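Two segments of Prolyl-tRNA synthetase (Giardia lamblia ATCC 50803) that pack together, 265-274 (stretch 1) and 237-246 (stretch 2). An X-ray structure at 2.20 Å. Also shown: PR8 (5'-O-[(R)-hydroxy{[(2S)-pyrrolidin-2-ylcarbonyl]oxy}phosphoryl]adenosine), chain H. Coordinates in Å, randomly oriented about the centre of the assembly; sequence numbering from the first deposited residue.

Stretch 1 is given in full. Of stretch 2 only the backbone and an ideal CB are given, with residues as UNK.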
# COMPACT_ATOMS: atom_id res chain seq x y z
N HIS B 265 -25.26 12.27 19.11
CA HIS B 265 -24.87 11.79 17.79
C HIS B 265 -23.67 12.60 17.32
O HIS B 265 -23.78 13.82 17.18
CB HIS B 265 -26.01 11.96 16.78
CG HIS B 265 -27.05 10.89 16.87
ND1 HIS B 265 -26.75 9.55 16.85
CD2 HIS B 265 -28.40 10.98 16.95
CE1 HIS B 265 -27.87 8.85 16.94
NE2 HIS B 265 -28.89 9.69 16.99
N PRO B 266 -22.53 11.94 17.09
CA PRO B 266 -21.38 12.67 16.59
C PRO B 266 -21.56 13.03 15.12
O PRO B 266 -22.40 12.47 14.42
CB PRO B 266 -20.23 11.68 16.76
CG PRO B 266 -20.87 10.34 16.63
CD PRO B 266 -22.31 10.48 17.07
N TYR B 267 -20.76 13.99 14.67
CA TYR B 267 -20.74 14.39 13.27
C TYR B 267 -19.79 13.49 12.50
O TYR B 267 -18.80 13.02 13.06
CB TYR B 267 -20.27 15.85 13.15
CG TYR B 267 -21.40 16.85 13.29
CD1 TYR B 267 -22.09 17.00 14.49
CD2 TYR B 267 -21.79 17.63 12.20
CE1 TYR B 267 -23.13 17.93 14.61
CE2 TYR B 267 -22.82 18.55 12.32
CZ TYR B 267 -23.48 18.69 13.52
OH TYR B 267 -24.51 19.61 13.61
N LEU B 268 -20.09 13.25 11.22
CA LEU B 268 -19.21 12.48 10.34
C LEU B 268 -18.71 13.30 9.15
O LEU B 268 -19.46 14.09 8.56
CB LEU B 268 -19.92 11.21 9.84
CG LEU B 268 -20.27 10.15 10.89
CD1 LEU B 268 -21.16 9.08 10.27
CD2 LEU B 268 -19.03 9.52 11.54
N THR B 269 -17.44 13.12 8.80
CA THR B 269 -16.88 13.68 7.58
C THR B 269 -16.12 12.61 6.79
O THR B 269 -15.73 11.57 7.34
CB THR B 269 -15.95 14.89 7.86
OG1 THR B 269 -14.76 14.47 8.55
CG2 THR B 269 -16.68 15.95 8.71
N CYS B 270 -15.93 12.84 5.49
CA CYS B 270 -15.08 11.97 4.68
C CYS B 270 -14.46 12.68 3.51
O CYS B 270 -14.90 13.75 3.10
CB CYS B 270 -15.84 10.73 4.20
SG CYS B 270 -17.30 11.05 3.24
N ALA B 271 -13.39 12.09 2.99
CA ALA B 271 -12.64 12.66 1.88
C ALA B 271 -12.14 11.55 1.00
O ALA B 271 -11.67 10.53 1.50
CB ALA B 271 -11.48 13.51 2.39
N GLY B 272 -12.22 11.75 -0.31
CA GLY B 272 -11.83 10.73 -1.27
C GLY B 272 -11.02 11.29 -2.42
O GLY B 272 -11.36 12.33 -2.99
N ILE B 273 -9.93 10.61 -2.74
CA ILE B 273 -9.16 10.82 -3.97
C ILE B 273 -8.86 9.47 -4.62
O ILE B 273 -8.65 8.47 -3.94
CB ILE B 273 -7.84 11.60 -3.74
CG1 ILE B 273 -6.93 10.89 -2.73
CG2 ILE B 273 -8.13 13.02 -3.30
CD1 ILE B 273 -5.45 11.31 -2.84
N SER B 274 -8.88 9.45 -5.94
CA SER B 274 -8.71 8.23 -6.70
C SER B 274 -7.59 8.39 -7.73
O SER B 274 -6.80 9.34 -7.67
CB SER B 274 -10.02 7.90 -7.40
OG SER B 274 -10.20 8.74 -8.54
N UNK B 237 -13.88 15.83 -11.67
CA UNK B 237 -13.95 15.90 -10.21
C UNK B 237 -12.89 14.98 -9.65
O UNK B 237 -12.96 13.76 -9.80
CB UNK B 237 -15.34 15.52 -9.69
N UNK B 238 -11.92 15.57 -8.97
CA UNK B 238 -10.67 14.90 -8.61
C UNK B 238 -10.46 14.83 -7.09
O UNK B 238 -9.58 14.13 -6.61
CB UNK B 238 -9.49 15.62 -9.26
N UNK B 239 -11.28 15.56 -6.34
CA UNK B 239 -11.39 15.35 -4.90
C UNK B 239 -12.84 15.51 -4.51
O UNK B 239 -13.55 16.33 -5.08
CB UNK B 239 -10.50 16.32 -4.12
N UNK B 240 -13.28 14.70 -3.56
CA UNK B 240 -14.60 14.84 -2.95
C UNK B 240 -14.45 14.88 -1.45
O UNK B 240 -13.92 13.94 -0.85
CB UNK B 240 -15.53 13.70 -3.37
N UNK B 241 -14.89 15.97 -0.85
CA UNK B 241 -14.72 16.22 0.58
C UNK B 241 -16.08 16.59 1.18
O UNK B 241 -16.67 17.61 0.81
CB UNK B 241 -13.69 17.33 0.83
N UNK B 242 -16.58 15.76 2.09
CA UNK B 242 -17.99 15.83 2.51
C UNK B 242 -18.22 15.96 4.00
O UNK B 242 -17.56 15.32 4.81
CB UNK B 242 -18.73 14.58 2.02
N UNK B 243 -19.20 16.79 4.35
CA UNK B 243 -19.72 16.89 5.71
C UNK B 243 -21.03 16.11 5.72
O UNK B 243 -22.00 16.53 5.10
CB UNK B 243 -19.92 18.34 6.15
N UNK B 244 -21.03 14.97 6.39
CA UNK B 244 -22.18 14.07 6.39
C UNK B 244 -23.18 14.39 7.51
O UNK B 244 -24.24 13.76 7.61
CB UNK B 244 -21.70 12.62 6.52
N UNK B 245 -22.84 15.38 8.34
CA UNK B 245 -23.69 15.78 9.45
C UNK B 245 -23.85 14.66 10.46
O UNK B 245 -22.90 13.94 10.78
CB UNK B 245 -25.06 16.22 8.94
N UNK B 246 -25.07 14.52 10.97
CA UNK B 246 -25.41 13.49 11.94
C UNK B 246 -26.29 12.39 11.36
O UNK B 246 -26.66 11.45 12.06
CB UNK B 246 -26.11 14.13 13.14
C PR8 H . -16.84 9.76 -1.87
N PR8 H . -16.88 8.29 0.04
O PR8 H . -17.01 8.72 -2.52
P PR8 H . -16.72 11.03 -4.01
N1 PR8 H . -13.25 6.28 -11.74
C2 PR8 H . -12.20 6.88 -11.17
N3 PR8 H . -12.33 7.69 -10.12
C4 PR8 H . -13.52 7.94 -9.58
C5 PR8 H . -14.64 7.34 -10.15
C6 PR8 H . -14.48 6.49 -11.25
N6 PR8 H . -15.54 5.90 -11.80
N7 PR8 H . -15.70 7.73 -9.46
C8 PR8 H . -15.28 8.54 -8.49
N9 PR8 H . -13.95 8.68 -8.56
CA PR8 H . -16.71 9.70 -0.35
CB PR8 H . -15.30 10.10 0.04
CD PR8 H . -15.78 7.95 0.93
CG PR8 H . -14.61 8.77 0.37
C1' PR8 H . -13.12 9.53 -7.64
O10 PR8 H . -16.77 11.02 -2.39
O1P PR8 H . -18.01 10.68 -4.64
C2' PR8 H . -13.39 11.04 -7.82
O2' PR8 H . -12.16 11.77 -7.73
O2P PR8 H . -16.29 12.53 -4.39
C3' PR8 H . -14.21 11.39 -6.60
O3' PR8 H . -14.08 12.78 -6.29
C4' PR8 H . -13.44 10.55 -5.60
O4' PR8 H . -13.46 9.25 -6.24
C5' PR8 H . -14.16 10.56 -4.27
O5' PR8 H . -15.49 10.09 -4.43

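Position 237 has no atom of stretch 1 within 5.5 Å of its CB. A long polar side chain could reach the ribose and phosphate of PR8. Gln-237 NE2 donates to PR8 O3' at 2.9 Å.

At position 238 the CB points away from stretch 1, so that stretch sets little constraint. The residue is Thr-238. Its backbone O accepts from water 1 at 2.5 Å.

At position 239 the CB points sideways, 4.1 Å from Ile-273 CG2. A small or medium apolar side chain would suit. It is Ala-239, which packs against Ile-273.

At position 240 an ideal CB would sit 1.7 Å from PR8 O2P, a clash, so only glycine fits. Gly-240 pairs with Gly-272, where a CB would also clash with PR8. Gly-240 N donates to Gly-272 O at 3.1 Å, and Gly-272 N to Gly-240 O at 2.8 Å.

Position 241 shares a face with Ala-271, whose CB is 4.7 Å from the ideal CB. That small neighbour leaves room for a branched or long apolar chain. Ile-241 packs CG1 against Ala-271 CB at 3.9 Å.

The CB of position 242 points to the face of Cys-270, and lies 4.0 Å from Cys-270 SG. A donor long enough to reach the PR8 phosphate would suit, and histidine or glutamine are candidates. His-242 NE2 donates to PR8 O10 at 2.8 Å. Its backbone N donates to Cys-270 O at 2.8 Å.

Position 243 returns to the face of Thr-269. A small or medium polar side chain could serve. Asn-243 OD1 accepts from the backbone N of position 245 at 3.1 Å, and OD1 also lies at the edge of the Tyr-267 ring.

At position 244 the CB points toward stretch 1, near the side chains of Leu-268 and Cys-270. An apolar residue is expected. Leu-244 brings CB to 4.0 Å from Leu-268 CB and CD1 to 3.9 Å from Cys-270 SG.

Position 245 has a phi of 63° and psi of -139°, which favours glycine. Gly-245 O accepts from Leu-268 N at 2.9 Å.

At position 246 the CB is 4.2 Å from His-265 CB, with the Tyr-267 ring and the carbonyl O of His-265 nearby. A long chain ending in a donor would suit, such as glutamine, lysine or arginine. Gln-246 lays CG over the Tyr-267 ring, and its NE2 donates to His-265 O at 2.8 Å.

Stretch 2, residues 237-246: QTAGIHNLGQ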
# COMPACT_ATOMS: atom_id res chain seq x y z
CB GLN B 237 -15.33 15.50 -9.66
CG GLN B 237 -15.41 15.61 -8.14
CD GLN B 237 -16.70 15.08 -7.57
OE1 GLN B 237 -17.79 15.37 -8.06
NE2 GLN B 237 -16.60 14.29 -6.50
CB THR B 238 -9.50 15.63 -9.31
OG1 THR B 238 -9.75 15.61 -10.72
CG2 THR B 238 -8.14 15.00 -9.01
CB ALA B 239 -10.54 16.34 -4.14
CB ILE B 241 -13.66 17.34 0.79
CG1 ILE B 241 -12.26 16.79 0.49
CG2 ILE B 241 -13.70 17.91 2.20
CD1 ILE B 241 -11.16 17.83 0.43
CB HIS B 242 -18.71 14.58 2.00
CG HIS B 242 -18.38 14.25 0.58
ND1 HIS B 242 -19.00 14.86 -0.48
CD2 HIS B 242 -17.47 13.39 0.05
CE1 HIS B 242 -18.49 14.40 -1.61
NE2 HIS B 242 -17.57 13.50 -1.32
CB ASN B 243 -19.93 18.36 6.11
CG ASN B 243 -20.20 18.53 7.60
OD1 ASN B 243 -20.78 17.66 8.25
ND2 ASN B 243 -19.79 19.67 8.15
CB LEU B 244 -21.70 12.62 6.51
CG LEU B 244 -20.74 12.17 5.41
CD1 LEU B 244 -20.40 10.70 5.60
CD2 LEU B 244 -21.35 12.41 4.02
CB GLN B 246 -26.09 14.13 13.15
CG GLN B 246 -25.15 14.94 14.01
CD GLN B 246 -25.88 15.86 14.97
OE1 GLN B 246 -26.71 16.68 14.56
NE2 GLN B 246 -25.56 15.75 16.26
O HOH W 1 -9.56 11.78 -7.59
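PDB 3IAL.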